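Local structure of LRR receptor-like serine/threonine-protein kinase RGI3 (5HZ0) at residues A[384-389]-A[406-411]; A[40-45]-A[64-69]; A[268-273]-A[288-293]. The protein acts as a receptor kinase that recognises RGF peptide hormones through the extracellular leucine-rich-repeat domain that this chain comprises, relaying the signal that maintains the root stem cell niche. The protein carries 5 engineered substitutions. All blocks are in the same frame, centred on the assembly; numbering follows the deposited sequence.

Contact 1 of 3, residues A[384-389]-A[406-411]; sequences NDLSGF and NGNRLA
L386 and N408 run side by side with their side chains pointing the same way, and the amide oxygen of N408 is what joins them. With CG anti to its own carbonyl carbon (chi1 -72°), N408 brings OD1 to the backbone N of L386 in a bent hydrogen bond of 3.0 Å (136° at the hydrogen), the donor tilted from the amide plane, while CB of L386 rests 3.3 Å from the same OD1. The other end of that amide works behind: ND2 of N408 donates to the carbonyls of L405 and L381. Such inward-turned asparagines, one to a coil, form the asparagine ladder of a leucine-rich-repeat solenoid; N384, whose ND2 donates to the O of L381, is the rung before. The segments follow strands 378-380 and 402-404, whose residues belong to the peptide-recognition motifs. On the other side of the backbone D385 and R409 cross obliquely in a salt bridge, carboxylate and guanidinium planes 44° apart. NE of R409 reaches OD1 of D385 at 3.2 Å, in the guanidinium plane, and NH2 adds a weak bond to OD2. CB of S387 lies over one guanidinium face, offset toward its rim. Backbone hydrogen bonds join R409 N to L386 O at 2.7 Å and, further along, A411 N to G388 O at 2.8 Å. Beyond, the F389 ring turns an edge to the neighbouring coil, its CD1 3.3 Å from A411 O.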
loop_
_atom_site.group_PDB
_atom_site.type_symbol
_atom_site.label_atom_id
_atom_site.label_comp_id
_atom_site.label_asym_id
_atom_site.label_seq_id
_atom_site.Cartn_x
_atom_site.Cartn_y
_atom_site.Cartn_z
ATOM N N ASN A 384 -3.200 -19.096 -11.351
ATOM C CA ASN A 384 -2.162 -19.719 -12.144
ATOM C C ASN A 384 -2.767 -20.990 -12.704
ATOM O O ASN A 384 -3.984 -21.152 -12.683
ATOM C CB ASN A 384 -0.924 -20.037 -11.289
ATOM C CG ASN A 384 -0.026 -18.832 -11.088
ATOM O OD1 ASN A 384 0.703 -18.456 -11.986
ATOM N ND2 ASN A 384 -0.077 -18.227 -9.903
ATOM N N ASP A 385 -1.926 -21.849 -13.267
ATOM C CA ASP A 385 -2.327 -23.189 -13.698
ATOM C C ASP A 385 -1.979 -24.318 -12.731
ATOM O O ASP A 385 -1.830 -25.455 -13.155
ATOM C CB ASP A 385 -1.922 -23.522 -15.135
ATOM C CG ASP A 385 -2.792 -24.626 -15.735
ATOM O OD1 ASP A 385 -3.984 -24.697 -15.359
ATOM O OD2 ASP A 385 -2.293 -25.428 -16.555
ATOM N N LEU A 386 -1.677 -23.983 -11.484
ATOM C CA LEU A 386 -1.235 -24.968 -10.488
ATOM C C LEU A 386 -2.233 -26.098 -10.202
ATOM O O LEU A 386 -3.408 -25.859 -9.955
ATOM C CB LEU A 386 -0.871 -24.264 -9.172
ATOM C CG LEU A 386 0.216 -23.197 -9.226
ATOM C CD1 LEU A 386 0.213 -22.414 -7.935
ATOM C CD2 LEU A 386 1.563 -23.857 -9.420
ATOM N N SER A 387 -1.744 -27.332 -10.220
ATOM C CA SER A 387 -2.560 -28.500 -9.898
ATOM C C SER A 387 -1.896 -29.363 -8.821
ATOM O O SER A 387 -0.907 -28.953 -8.211
ATOM C CB SER A 387 -2.810 -29.339 -11.142
ATOM O OG SER A 387 -1.582 -29.712 -11.729
ATOM N N GLY A 388 -2.457 -30.547 -8.580
ATOM C CA GLY A 388 -1.927 -31.453 -7.579
ATOM C C GLY A 388 -2.527 -31.203 -6.211
ATOM O O GLY A 388 -3.418 -30.365 -6.073
ATOM N N PHE A 389 -2.048 -31.935 -5.208
ATOM C CA PHE A 389 -2.549 -31.829 -3.841
ATOM C C PHE A 389 -1.934 -30.645 -3.145
ATOM O O PHE A 389 -0.849 -30.197 -3.511
ATOM C CB PHE A 389 -2.183 -33.074 -3.024
ATOM C CG PHE A 389 -2.815 -34.342 -3.516
ATOM C CD1 PHE A 389 -4.127 -34.344 -3.994
ATOM C CD2 PHE A 389 -2.094 -35.534 -3.515
ATOM C CE1 PHE A 389 -4.720 -35.526 -4.454
ATOM C CE2 PHE A 389 -2.666 -36.717 -3.969
ATOM C CZ PHE A 389 -3.986 -36.717 -4.436
ATOM N N ASN A 406 -6.199 -19.535 -4.436
ATOM C CA ASN A 406 -7.397 -19.493 -5.270
ATOM C C ASN A 406 -7.155 -19.295 -6.771
ATOM O O ASN A 406 -6.193 -18.647 -7.171
ATOM C CB ASN A 406 -8.392 -18.461 -4.716
ATOM C CG ASN A 406 -7.800 -17.077 -4.602
ATOM O OD1 ASN A 406 -7.078 -16.781 -3.657
ATOM N ND2 ASN A 406 -8.113 -16.211 -5.561
ATOM N N GLY A 407 -8.027 -19.866 -7.603
ATOM C CA GLY A 407 -7.879 -19.724 -9.042
ATOM C C GLY A 407 -6.806 -20.605 -9.649
ATOM O O GLY A 407 -5.956 -20.146 -10.422
ATOM N N ASN A 408 -6.849 -21.881 -9.283
ATOM C CA ASN A 408 -5.967 -22.902 -9.834
ATOM C C ASN A 408 -6.750 -24.200 -10.076
ATOM O O ASN A 408 -7.984 -24.191 -10.075
ATOM C CB ASN A 408 -4.776 -23.159 -8.897
ATOM C CG ASN A 408 -3.775 -22.018 -8.890
ATOM O OD1 ASN A 408 -3.014 -21.855 -9.837
ATOM N ND2 ASN A 408 -3.773 -21.225 -7.822
ATOM N N ARG A 409 -6.033 -25.281 -10.375
ATOM C CA ARG A 409 -6.597 -26.633 -10.554
ATOM C C ARG A 409 -6.423 -27.609 -9.393
ATOM O O ARG A 409 -6.448 -28.828 -9.612
ATOM C CB ARG A 409 -6.201 -27.275 -11.896
ATOM C CG ARG A 409 -7.013 -26.767 -13.083
ATOM C CD ARG A 409 -6.785 -27.597 -14.345
ATOM N NE ARG A 409 -5.429 -27.492 -14.874
ATOM C CZ ARG A 409 -4.625 -28.537 -15.053
ATOM N NH1 ARG A 409 -5.050 -29.757 -14.745
ATOM N NH2 ARG A 409 -3.405 -28.368 -15.547
ATOM N N LEU A 410 -6.081 -27.097 -8.212
ATOM C CA LEU A 410 -5.717 -27.953 -7.066
ATOM C C LEU A 410 -6.724 -29.069 -6.773
ATOM O O LEU A 410 -7.923 -28.831 -6.771
ATOM C CB LEU A 410 -5.517 -27.091 -5.818
ATOM C CG LEU A 410 -4.428 -26.017 -5.931
ATOM C CD1 LEU A 410 -4.454 -25.089 -4.719
ATOM C CD2 LEU A 410 -3.041 -26.624 -6.128
ATOM N N ALA A 411 -6.230 -30.284 -6.523
ATOM C CA ALA A 411 -7.102 -31.455 -6.327
ATOM C C ALA A 411 -6.936 -32.120 -4.962
ATOM O O ALA A 411 -6.080 -31.730 -4.173
ATOM C CB ALA A 411 -6.895 -32.480 -7.445
#

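Contact 2 of 3, residues A[40-45]-A[64-69]; sequences TSLTLS and ELLDLS
L42 and L66 lie side by side across two neighbouring parallel strands, 41-45 and 65-67, of the leucine-rich-repeat solenoid, the strand axes 4.7 Å apart. This is the tight part. Both project from the same face into the interior, and with CG anti to the backbone N in each they stay alongside, CD2 of L42 against CD1 of L66 at 3.9 Å. Two residues on, L44 and L68 again lie side by side, now with CG anti to the carbonyl carbon, and CD2 of L68 is 3.8 Å from CB of L44. Straight backbone hydrogen bonds hold the middle: L42 N to L65 O and D67 N to L42 O, both 165° at the hydrogen. The ends are less regular: O of T40 takes N of E64 in a bent bond and N of L65 weakly, OG1 of T40 turns to the O of E62, and L44 N to D67 O is weak. The opposite face is more polar and more open to solvent, with S41, L65 and D67 partly exposed round a buried T43; here side chains cross, CD2 of L65 meeting OG1 of T43 at 3.6 Å. D67, bearing on CG2 of T43, closes an Asx turn: OD1 accepts N of S69 from above the carboxylate plane and OG of S69 on its syn lone pair. An alanine here would probably leave both donors of S69 without their acceptor and set its hydroxyl free to turn. OG of S45 donates to O of S69 at 2.9 Å, approaching from above that carbonyl plane.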
loop_
_atom_site.group_PDB
_atom_site.type_symbol
_atom_site.label_atom_id
_atom_site.label_comp_id
_atom_site.label_asym_id
_atom_site.label_seq_id
_atom_site.Cartn_x
_atom_site.Cartn_y
_atom_site.Cartn_z
ATOM N N THR A 40 28.937 36.753 17.308
ATOM C CA THR A 40 29.262 35.955 16.125
ATOM C C THR A 40 28.266 34.830 15.771
ATOM O O THR A 40 28.197 34.383 14.618
ATOM C CB THR A 40 30.691 35.354 16.273
ATOM O OG1 THR A 40 31.430 35.565 15.065
ATOM C CG2 THR A 40 30.647 33.857 16.601
ATOM N N SER A 41 27.482 34.393 16.754
ATOM C CA SER A 41 26.637 33.213 16.584
ATOM C C SER A 41 25.319 33.351 17.344
ATOM O O SER A 41 25.325 33.622 18.537
ATOM C CB SER A 41 27.407 31.965 17.025
ATOM O OG SER A 41 26.589 30.813 17.042
ATOM N N LEU A 42 24.193 33.160 16.662
ATOM C CA LEU A 42 22.893 33.330 17.312
ATOM C C LEU A 42 21.944 32.156 17.079
ATOM O O LEU A 42 21.470 31.938 15.960
ATOM C CB LEU A 42 22.233 34.632 16.855
ATOM C CG LEU A 42 20.850 34.893 17.461
ATOM C CD1 LEU A 42 20.922 34.845 18.979
ATOM C CD2 LEU A 42 20.260 36.222 16.981
ATOM N N THR A 43 21.660 31.414 18.147
ATOM C CA THR A 43 20.739 30.295 18.067
ATOM C C THR A 43 19.589 30.503 19.027
ATOM O O THR A 43 19.749 30.369 20.242
ATOM C CB THR A 43 21.428 28.986 18.477
ATOM O OG1 THR A 43 22.733 28.924 17.896
ATOM C CG2 THR A 43 20.616 27.784 18.034
ATOM N N LEU A 44 18.428 30.827 18.473
ATOM C CA LEU A 44 17.178 30.741 19.200
ATOM C C LEU A 44 16.368 29.710 18.439
ATOM O O LEU A 44 15.805 30.014 17.388
ATOM C CB LEU A 44 16.468 32.091 19.168
ATOM C CG LEU A 44 17.375 33.298 19.429
ATOM C CD1 LEU A 44 16.675 34.593 19.023
ATOM C CD2 LEU A 44 17.837 33.355 20.888
ATOM N N SER A 45 16.259 28.509 18.992
ATOM C CA SER A 45 15.728 27.388 18.230
ATOM C C SER A 45 14.835 26.544 19.112
ATOM O O SER A 45 15.111 26.382 20.296
ATOM C CB SER A 45 16.874 26.539 17.673
ATOM O OG SER A 45 16.389 25.493 16.851
ATOM N N GLU A 64 27.814 34.750 11.951
ATOM C CA GLU A 64 28.400 33.654 11.209
ATOM C C GLU A 64 27.390 32.523 11.183
ATOM O O GLU A 64 27.157 31.914 10.141
ATOM C CB GLU A 64 29.755 33.220 11.797
ATOM C CG GLU A 64 30.917 34.102 11.347
ATOM C CD GLU A 64 32.192 33.925 12.167
ATOM O OE1 GLU A 64 32.492 32.792 12.618
ATOM O OE2 GLU A 64 32.898 34.940 12.352
ATOM N N LEU A 65 26.905 32.150 12.363
ATOM C CA LEU A 65 25.743 31.277 12.453
ATOM C C LEU A 65 24.483 32.057 12.852
ATOM O O LEU A 65 24.507 32.862 13.778
ATOM C CB LEU A 65 25.995 30.136 13.441
ATOM C CG LEU A 65 24.950 29.009 13.478
ATOM C CD1 LEU A 65 25.613 27.656 13.731
ATOM C CD2 LEU A 65 23.868 29.270 14.530
ATOM N N LEU A 66 23.388 31.821 12.135
ATOM C CA LEU A 66 22.061 32.231 12.591
ATOM C C LEU A 66 21.136 31.022 12.475
ATOM O O LEU A 66 20.884 30.541 11.376
ATOM C CB LEU A 66 21.528 33.399 11.745
ATOM C CG LEU A 66 20.125 33.963 12.045
ATOM C CD1 LEU A 66 20.058 34.658 13.411
ATOM C CD2 LEU A 66 19.655 34.922 10.944
ATOM N N ASP A 67 20.664 30.497 13.600
ATOM C CA ASP A 67 19.690 29.415 13.550
ATOM C C ASP A 67 18.415 29.810 14.283
ATOM O O ASP A 67 18.385 29.895 15.513
ATOM C CB ASP A 67 20.268 28.125 14.133
ATOM C CG ASP A 67 19.227 27.029 14.285
ATOM O OD1 ASP A 67 18.276 26.982 13.487
ATOM O OD2 ASP A 67 19.354 26.202 15.207
ATOM N N LEU A 68 17.374 30.078 13.506
ATOM C CA LEU A 68 16.046 30.381 14.022
ATOM C C LEU A 68 15.059 29.220 13.892
ATOM O O LEU A 68 13.854 29.388 14.093
ATOM C CB LEU A 68 15.527 31.690 13.441
ATOM C CG LEU A 68 16.411 32.845 13.935
ATOM C CD1 LEU A 68 16.090 34.147 13.211
ATOM C CD2 LEU A 68 16.274 33.029 15.441
ATOM N N SER A 69 15.580 28.062 13.495
ATOM C CA SER A 69 14.757 26.916 13.110
ATOM C C SER A 69 13.879 26.345 14.219
ATOM O O SER A 69 14.116 26.566 15.409
ATOM C CB SER A 69 15.626 25.791 12.554
ATOM O OG SER A 69 16.338 25.159 13.605
#

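Contact 3 of 3, residues A[268-273]-A[288-293]; sequences GTIPRS and NQISGT
The peptide carbonyl of G268 is the flat group that S291 and I290 gather round. S291 N meets its oxygen in a hydrogen bond of 2.8 Å, tilted 28° from the carbonyl plane, and OG of S291 adds a weak bond to that oxygen. I290 is there as well, its CA donating a C-H to O of G268 and its CG2 lying 3.5 Å from it. The next peptide carbonyl across, that of S291, is met by T269, from CA in a C-H...O contact and from OG1 in a weak bond at 3.4 Å. These are loops of adjacent turns in the leucine-rich-repeat solenoid and carry the plant-specific LxGxIP consensus: G268-T269-I270-P271 is the GxIP of one repeat, and I290-S291-G292 stands at the LxG place of the next. The backbone angles call for glycine at both G268 and G292, since a CB on either would be jammed against the preceding carbonyl O. Towards the interior I270 and I290 cross at about a right angle. I270 offers CG1, which stands anti to its own carbonyl carbon (chi1 -58°), to CG2 of I290 at 3.7 Å, and I270 also packs on L285.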
loop_
_atom_site.group_PDB
_atom_site.type_symbol
_atom_site.label_atom_id
_atom_site.label_comp_id
_atom_site.label_asym_id
_atom_site.label_seq_id
_atom_site.Cartn_x
_atom_site.Cartn_y
_atom_site.Cartn_z
ATOM N N GLY A 268 11.940 -3.468 -22.654
ATOM C CA GLY A 268 13.162 -4.206 -22.774
ATOM C C GLY A 268 13.266 -5.164 -21.604
ATOM O O GLY A 268 12.291 -5.492 -20.917
ATOM N N THR A 269 14.491 -5.562 -21.350
ATOM C CA THR A 269 14.771 -6.758 -20.598
ATOM C C THR A 269 15.518 -6.382 -19.321
ATOM O O THR A 269 16.161 -5.334 -19.276
ATOM C CB THR A 269 15.619 -7.638 -21.514
ATOM O OG1 THR A 269 14.929 -8.856 -21.804
ATOM C CG2 THR A 269 16.962 -7.883 -20.941
ATOM N N ILE A 270 15.402 -7.192 -18.268
ATOM C CA ILE A 270 16.254 -6.988 -17.089
ATOM C C ILE A 270 17.695 -7.382 -17.445
ATOM O O ILE A 270 17.962 -8.525 -17.840
ATOM C CB ILE A 270 15.782 -7.790 -15.866
ATOM C CG1 ILE A 270 14.342 -7.417 -15.492
ATOM C CG2 ILE A 270 16.730 -7.557 -14.683
ATOM C CD1 ILE A 270 13.768 -8.275 -14.385
ATOM N N PRO A 271 18.622 -6.422 -17.354
ATOM C CA PRO A 271 19.989 -6.665 -17.840
ATOM C C PRO A 271 20.833 -7.658 -17.016
ATOM O O PRO A 271 20.895 -7.604 -15.786
ATOM C CB PRO A 271 20.621 -5.260 -17.867
ATOM C CG PRO A 271 19.758 -4.411 -17.022
ATOM C CD PRO A 271 18.379 -5.004 -17.038
ATOM N N ARG A 272 21.496 -8.552 -17.741
ATOM C CA ARG A 272 22.370 -9.571 -17.168
ATOM C C ARG A 272 23.506 -8.968 -16.328
ATOM O O ARG A 272 23.971 -9.580 -15.357
ATOM C CB ARG A 272 22.920 -10.456 -18.296
ATOM C CG ARG A 272 21.833 -11.202 -19.078
ATOM C CD ARG A 272 22.390 -12.036 -20.238
ATOM N NE ARG A 272 22.885 -11.202 -21.331
ATOM C CZ ARG A 272 24.173 -11.001 -21.596
ATOM N NH1 ARG A 272 25.104 -11.587 -20.853
ATOM N NH2 ARG A 272 24.534 -10.220 -22.609
ATOM N N SER A 273 23.920 -7.754 -16.688
ATOM C CA SER A 273 25.016 -7.041 -16.032
ATOM C C SER A 273 24.753 -6.790 -14.551
ATOM O O SER A 273 25.692 -6.582 -13.776
ATOM C CB SER A 273 25.265 -5.710 -16.731
ATOM O OG SER A 273 24.079 -4.919 -16.765
ATOM N N ASN A 288 5.715 -1.868 -14.796
ATOM C CA ASN A 288 6.356 -1.407 -16.009
ATOM C C ASN A 288 5.966 -2.313 -17.159
ATOM O O ASN A 288 4.951 -3.008 -17.096
ATOM C CB ASN A 288 7.858 -1.408 -15.881
ATOM C CG ASN A 288 8.363 -0.235 -15.113
ATOM O OD1 ASN A 288 8.245 0.891 -15.580
ATOM N ND2 ASN A 288 8.959 -0.484 -13.927
ATOM N N GLN A 289 6.686 -2.184 -18.263
ATOM C CA GLN A 289 6.514 -3.066 -19.417
ATOM C C GLN A 289 7.599 -4.094 -19.724
ATOM O O GLN A 289 7.672 -4.595 -20.849
ATOM C CB GLN A 289 5.970 -2.336 -20.651
ATOM C CG GLN A 289 4.534 -1.855 -20.436
ATOM C CD GLN A 289 4.321 -0.511 -21.086
ATOM O OE1 GLN A 289 4.605 -0.336 -22.277
ATOM N NE2 GLN A 289 3.858 0.462 -20.305
ATOM N N ILE A 290 8.495 -4.298 -18.768
ATOM C CA ILE A 290 9.650 -5.171 -18.931
ATOM C C ILE A 290 9.297 -6.582 -19.416
ATOM O O ILE A 290 8.447 -7.264 -18.845
ATOM C CB ILE A 290 10.477 -5.204 -17.613
ATOM C CG1 ILE A 290 11.136 -3.833 -17.402
ATOM C CG2 ILE A 290 11.528 -6.322 -17.649
ATOM C CD1 ILE A 290 11.286 -3.426 -15.959
ATOM N N SER A 291 9.938 -6.976 -20.512
ATOM C CA SER A 291 9.786 -8.300 -21.119
ATOM C C SER A 291 11.056 -9.126 -20.880
ATOM O O SER A 291 11.941 -8.696 -20.161
ATOM C CB SER A 291 9.500 -8.160 -22.610
ATOM O OG SER A 291 10.533 -7.427 -23.236
ATOM N N GLY A 292 11.145 -10.305 -21.479
ATOM C CA GLY A 292 12.307 -11.160 -21.299
ATOM C C GLY A 292 12.080 -12.156 -20.171
ATOM O O GLY A 292 10.962 -12.283 -19.665
ATOM N N THR A 293 13.145 -12.845 -19.760
ATOM C CA THR A 293 13.097 -13.796 -18.640
ATOM C C THR A 293 13.917 -13.239 -17.490
ATOM O O THR A 293 14.804 -12.422 -17.705
ATOM C CB THR A 293 13.745 -15.143 -19.001
ATOM O OG1 THR A 293 15.144 -14.942 -19.246
ATOM C CG2 THR A 293 13.111 -15.776 -20.228
#

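Overall arrangement
Along the chain the order is contact 2, contact 3, contact 1, each finished before the next begins, and none touches another. Centres of contacts 2 and 3 lie about 52 Å apart, those of 3 and 1 about 28 Å, and those of 2 and 1, on opposite sides of the chain's centre, about 67 Å. All three join successive coils of the same solenoid, but at different places: contact 2 joins parallel strands, whereas contacts 3 and 1 join the loops that follow such strands. Contact 2 precedes every peptide-recognition motif; contact 3 falls among them, and contact 1 comes as they end with strand 402-404. Residues of strands such as 282-284 and 402-404 belong to those motifs, and the bonded coils stack these strands in order.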